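Local coordinates for methanol--corrinoid protein (Methanosarcina barkeri, PDB 2I2X) that carries a corrinoid-bound methyl group in methanogenesis, accepting it from methanol with the help of MtaB and passing it on to coenzyme M through MtaA, at residues Ile63-Leu77 with Gly108-Pro120. Sequence-based numbering, arbitrary orientation.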
loop_
_atom_site.group_PDB
_atom_site.type_symbol
_atom_site.label_atom_id
_atom_site.label_comp_id
_atom_site.label_asym_id
_atom_site.label_seq_id
_atom_site.Cartn_x
_atom_site.Cartn_y
_atom_site.Cartn_z
ATOM N N ILE B 63 -20.525 5.263 -56.598
ATOM C CA ILE B 63 -19.970 4.577 -57.779
ATOM C C ILE B 63 -20.934 4.593 -58.970
ATOM O O ILE B 63 -20.536 4.289 -60.094
ATOM C CB ILE B 63 -19.489 3.110 -57.483
ATOM C CG1 ILE B 63 -20.466 2.380 -56.543
ATOM C CG2 ILE B 63 -18.040 3.101 -56.960
ATOM C CD1 ILE B 63 -19.884 1.136 -55.808
ATOM N N GLU B 64 -22.191 4.959 -58.712
ATOM C CA GLU B 64 -23.215 5.062 -59.754
ATOM C C GLU B 64 -23.264 6.440 -60.400
ATOM O O GLU B 64 -23.385 6.546 -61.615
ATOM C CB GLU B 64 -24.600 4.683 -59.217
ATOM C CG GLU B 64 -24.813 3.173 -59.079
ATOM C CD GLU B 64 -26.279 2.747 -59.134
ATOM O OE1 GLU B 64 -27.110 3.480 -59.728
ATOM O OE2 GLU B 64 -26.592 1.662 -58.590
ATOM N N ALA B 65 -23.179 7.485 -59.582
ATOM C CA ALA B 65 -23.195 8.866 -60.071
ATOM C C ALA B 65 -21.789 9.375 -60.415
ATOM O O ALA B 65 -21.623 10.481 -60.938
ATOM C CB ALA B 65 -23.867 9.781 -59.048
ATOM N N GLY B 66 -20.786 8.560 -60.104
ATOM C CA GLY B 66 -19.395 8.830 -60.447
ATOM C C GLY B 66 -18.745 7.485 -60.677
ATOM O O GLY B 66 -19.412 6.550 -61.112
ATOM N N LYS B 67 -17.458 7.369 -60.363
ATOM C CA LYS B 67 -16.729 6.109 -60.562
ATOM C C LYS B 67 -16.092 5.604 -59.247
ATOM O O LYS B 67 -16.756 5.601 -58.213
ATOM C CB LYS B 67 -15.703 6.285 -61.697
ATOM C CG LYS B 67 -16.339 6.292 -63.095
ATOM C CD LYS B 67 -15.917 7.498 -63.933
ATOM C CE LYS B 67 -16.997 7.841 -64.946
ATOM N NZ LYS B 67 -16.691 9.087 -65.683
ATOM N N ASP B 68 -14.839 5.143 -59.313
ATOM C CA ASP B 68 -13.926 5.067 -58.158
ATOM C C ASP B 68 -14.201 3.961 -57.141
ATOM O O ASP B 68 -14.398 4.243 -55.960
ATOM C CB ASP B 68 -13.897 6.407 -57.410
ATOM C CG ASP B 68 -13.356 7.531 -58.241
ATOM O OD1 ASP B 68 -12.138 7.528 -58.519
ATOM O OD2 ASP B 68 -14.149 8.430 -58.589
ATOM N N PRO B 69 -14.183 2.698 -57.570
ATOM C CA PRO B 69 -14.461 1.652 -56.576
ATOM C C PRO B 69 -13.440 1.648 -55.433
ATOM O O PRO B 69 -13.810 1.819 -54.278
ATOM C CB PRO B 69 -14.364 0.360 -57.384
ATOM C CG PRO B 69 -13.593 0.740 -58.645
ATOM C CD PRO B 69 -13.913 2.161 -58.915
ATOM N N ILE B 70 -12.166 1.494 -55.784
ATOM C CA ILE B 70 -11.064 1.381 -54.831
ATOM C C ILE B 70 -10.597 2.741 -54.298
ATOM O O ILE B 70 -9.973 2.811 -53.241
ATOM C CB ILE B 70 -9.859 0.601 -55.472
ATOM C CG1 ILE B 70 -9.028 -0.123 -54.413
ATOM C CG2 ILE B 70 -8.983 1.515 -56.357
ATOM C CD1 ILE B 70 -9.700 -1.354 -53.850
ATOM N N ASP B 71 -10.899 3.810 -55.039
ATOM C CA ASP B 71 -10.462 5.168 -54.689
ATOM C C ASP B 71 -11.220 5.749 -53.484
ATOM O O ASP B 71 -10.678 6.575 -52.740
ATOM C CB ASP B 71 -10.619 6.114 -55.889
ATOM C CG ASP B 71 -9.968 5.584 -57.163
ATOM O OD1 ASP B 71 -8.887 6.100 -57.525
ATOM O OD2 ASP B 71 -10.543 4.674 -57.806
ATOM N N LEU B 72 -12.473 5.315 -53.320
ATOM C CA LEU B 72 -13.346 5.730 -52.214
ATOM C C LEU B 72 -12.809 5.336 -50.833
ATOM O O LEU B 72 -13.175 5.942 -49.829
ATOM C CB LEU B 72 -14.760 5.155 -52.393
ATOM C CG LEU B 72 -15.698 5.739 -53.451
ATOM C CD1 LEU B 72 -16.864 4.797 -53.700
ATOM C CD2 LEU B 72 -16.198 7.125 -53.081
ATOM N N ILE B 73 -11.954 4.316 -50.785
ATOM C CA ILE B 73 -11.305 3.913 -49.542
ATOM C C ILE B 73 -10.629 5.114 -48.886
ATOM O O ILE B 73 -10.793 5.336 -47.686
ATOM C CB ILE B 73 -10.295 2.743 -49.753
ATOM C CG1 ILE B 73 -11.048 1.444 -50.068
ATOM C CG2 ILE B 73 -9.391 2.562 -48.529
ATOM C CD1 ILE B 73 -10.159 0.242 -50.379
ATOM N N ASP B 74 -9.910 5.902 -49.681
ATOM C CA ASP B 74 -9.128 7.019 -49.155
ATOM C C ASP B 74 -9.837 8.366 -49.283
ATOM O O ASP B 74 -9.357 9.381 -48.766
ATOM C CB ASP B 74 -7.752 7.060 -49.830
ATOM C CG ASP B 74 -7.007 5.731 -49.718
ATOM O OD1 ASP B 74 -6.915 5.183 -48.597
ATOM O OD2 ASP B 74 -6.512 5.227 -50.750
ATOM N N ASP B 75 -10.986 8.356 -49.958
ATOM C CA ASP B 75 -11.737 9.576 -50.260
ATOM C C ASP B 75 -13.070 9.646 -49.521
ATOM O O ASP B 75 -13.558 10.732 -49.221
ATOM C CB ASP B 75 -11.985 9.697 -51.771
ATOM C CG ASP B 75 -10.706 9.906 -52.568
ATOM O OD1 ASP B 75 -9.743 10.481 -52.016
ATOM O OD2 ASP B 75 -10.670 9.505 -53.754
ATOM N N ALA B 76 -13.665 8.490 -49.248
ATOM C CA ALA B 76 -14.930 8.432 -48.513
ATOM C C ALA B 76 -14.824 7.719 -47.145
ATOM O O ALA B 76 -15.498 8.109 -46.186
ATOM C CB ALA B 76 -16.020 7.802 -49.374
ATOM N N LEU B 77 -13.979 6.691 -47.056
ATOM C CA LEU B 77 -13.872 5.884 -45.841
ATOM C C LEU B 77 -12.794 6.358 -44.861
ATOM O O LEU B 77 -13.037 6.394 -43.659
ATOM C CB LEU B 77 -13.696 4.398 -46.184
ATOM C CG LEU B 77 -14.818 3.662 -46.939
ATOM C CD1 LEU B 77 -14.549 2.166 -46.941
ATOM C CD2 LEU B 77 -16.221 3.941 -46.395
ATOM N N GLY B 108 -17.149 -1.504 -45.240
ATOM C CA GLY B 108 -17.095 -0.671 -46.426
ATOM C C GLY B 108 -15.897 -1.051 -47.267
ATOM O O GLY B 108 -16.010 -1.176 -48.488
ATOM N N ILE B 109 -14.750 -1.240 -46.613
ATOM C CA ILE B 109 -13.521 -1.644 -47.304
ATOM C C ILE B 109 -13.716 -2.944 -48.105
ATOM O O ILE B 109 -13.300 -3.024 -49.259
ATOM C CB ILE B 109 -12.280 -1.709 -46.347
ATOM C CG1 ILE B 109 -11.711 -0.298 -46.118
ATOM C CG2 ILE B 109 -11.188 -2.648 -46.895
ATOM C CD1 ILE B 109 -10.433 -0.238 -45.275
ATOM N N GLU B 110 -14.374 -3.938 -47.515
ATOM C CA GLU B 110 -14.637 -5.209 -48.213
ATOM C C GLU B 110 -15.788 -5.156 -49.246
ATOM O O GLU B 110 -15.947 -6.085 -50.047
ATOM C CB GLU B 110 -14.839 -6.362 -47.223
ATOM C CG GLU B 110 -15.862 -6.070 -46.141
ATOM C CD GLU B 110 -16.680 -7.277 -45.743
ATOM O OE1 GLU B 110 -17.392 -7.192 -44.716
ATOM O OE2 GLU B 110 -16.620 -8.306 -46.454
ATOM N N TYR B 111 -16.587 -4.088 -49.227
ATOM C CA TYR B 111 -17.555 -3.860 -50.304
ATOM C C TYR B 111 -16.856 -3.191 -51.498
ATOM O O TYR B 111 -17.306 -3.304 -52.642
ATOM C CB TYR B 111 -18.769 -3.041 -49.829
ATOM C CG TYR B 111 -19.899 -2.968 -50.852
ATOM C CD1 TYR B 111 -20.889 -3.961 -50.903
ATOM C CD2 TYR B 111 -19.973 -1.910 -51.773
ATOM C CE1 TYR B 111 -21.923 -3.904 -51.842
ATOM C CE2 TYR B 111 -21.001 -1.843 -52.717
ATOM C CZ TYR B 111 -21.971 -2.842 -52.744
ATOM O OH TYR B 111 -22.982 -2.783 -53.675
ATOM N N CYS B 112 -15.751 -2.501 -51.215
ATOM C CA CYS B 112 -14.876 -1.948 -52.250
ATOM C C CYS B 112 -13.960 -3.013 -52.860
ATOM O O CYS B 112 -13.407 -2.799 -53.942
ATOM C CB CYS B 112 -14.045 -0.794 -51.693
ATOM S SG CYS B 112 -15.030 0.643 -51.267
ATOM N N LYS B 113 -13.795 -4.134 -52.150
ATOM C CA LYS B 113 -13.142 -5.332 -52.679
ATOM C C LYS B 113 -13.988 -5.893 -53.825
ATOM O O LYS B 113 -13.462 -6.381 -54.829
ATOM C CB LYS B 113 -13.022 -6.414 -51.590
ATOM C CG LYS B 113 -11.843 -6.320 -50.602
ATOM C CD LYS B 113 -11.628 -7.695 -49.916
ATOM C CE LYS B 113 -10.767 -7.628 -48.648
ATOM N NZ LYS B 113 -11.558 -7.317 -47.419
ATOM N N GLU B 114 -15.306 -5.806 -53.654
ATOM C CA GLU B 114 -16.277 -6.429 -54.546
ATOM C C GLU B 114 -16.512 -5.679 -55.857
ATOM O O GLU B 114 -17.379 -6.072 -56.638
ATOM C CB GLU B 114 -17.615 -6.601 -53.824
ATOM C CG GLU B 114 -17.592 -7.590 -52.660
ATOM C CD GLU B 114 -18.838 -7.496 -51.796
ATOM O OE1 GLU B 114 -19.928 -7.196 -52.341
ATOM O OE2 GLU B 114 -18.725 -7.712 -50.567
ATOM N N ASN B 115 -15.761 -4.602 -56.097
ATOM C CA ASN B 115 -15.859 -3.829 -57.344
ATOM C C ASN B 115 -14.490 -3.337 -57.823
ATOM O O ASN B 115 -14.397 -2.333 -58.518
ATOM C CB ASN B 115 -16.805 -2.631 -57.169
ATOM C CG ASN B 115 -18.201 -3.036 -56.719
ATOM O OD1 ASN B 115 -18.796 -3.974 -57.254
ATOM N ND2 ASN B 115 -18.735 -2.319 -55.734
ATOM N N SER B 116 -13.434 -4.063 -57.466
ATOM C CA SER B 116 -12.065 -3.547 -57.574
ATOM C C SER B 116 -11.206 -4.197 -58.647
ATOM O O SER B 116 -10.893 -3.569 -59.657
ATOM C CB SER B 116 -11.348 -3.649 -56.215
ATOM O OG SER B 116 -11.384 -4.973 -55.687
ATOM N N GLY B 117 -10.806 -5.444 -58.407
ATOM C CA GLY B 117 -9.779 -6.104 -59.205
ATOM C C GLY B 117 -8.400 -5.470 -59.065
ATOM O O GLY B 117 -7.384 -6.164 -59.164
ATOM N N ALA B 118 -8.373 -4.156 -58.816
ATOM C CA ALA B 118 -7.145 -3.342 -58.815
ATOM C C ALA B 118 -6.235 -3.458 -57.575
ATOM O O ALA B 118 -5.085 -3.011 -57.625
ATOM C CB ALA B 118 -7.489 -1.865 -59.089
ATOM N N THR B 119 -6.744 -4.052 -56.486
ATOM C CA THR B 119 -6.038 -4.173 -55.189
ATOM C C THR B 119 -5.965 -2.833 -54.448
ATOM O O THR B 119 -5.600 -1.818 -55.044
ATOM C CB THR B 119 -4.606 -4.803 -55.317
ATOM O OG1 THR B 119 -4.687 -6.030 -56.045
ATOM C CG2 THR B 119 -3.981 -5.095 -53.946
ATOM N N PRO B 120 -6.318 -2.826 -53.144
ATOM C CA PRO B 120 -6.189 -1.595 -52.355
ATOM C C PRO B 120 -4.746 -1.376 -51.905
ATOM O O PRO B 120 -3.930 -2.288 -52.002
ATOM C CB PRO B 120 -7.106 -1.842 -51.150
ATOM C CG PRO B 120 -7.637 -3.274 -51.289
ATOM C CD PRO B 120 -6.840 -3.950 -52.344
#
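I70 and I73 both pack on CB of the P120 ring. CD1 of I70 lies 3.8 Å from P120 CB and also rests on S116 CB at 3.7 Å; with CG1 swung anti to N (chi1 -152°), the chain extends to the ring. I73 reaches the same P120 CB with its own CD1, also 3.8 Å away, while its CG1 faces C112 CB. One turn on, the CD1 branch of L77 lies over the backbone of G108 and touches I109 CG1 at 3.8 Å; G108 has no side chain, and L77 CD1 sits where a CB would point. P69 CB faces N115 CB, and CD1 of I63 comes up to the edge of the Y111 ring, near its plane, 4.4 Å from CE2.

No clear hydrogen bond crosses between 63-77 and 108-120; apolar side chains carry most of the contact. S116 is positioned from its own side: its OG donates to K113 O (2.7 Å) from above the carbonyl plane. Behind this layer, L77 also packs on I43 and I47 of helix 41-48, and Y111 on V56 of helix 52-65. The axes of the short helical segments 72-77 and 108-113 run roughly antiparallel, at 144° and 10.5 Å apart, as neighbours in the helix bundle of the B12-binding N-terminal domain, away from the corrinoid.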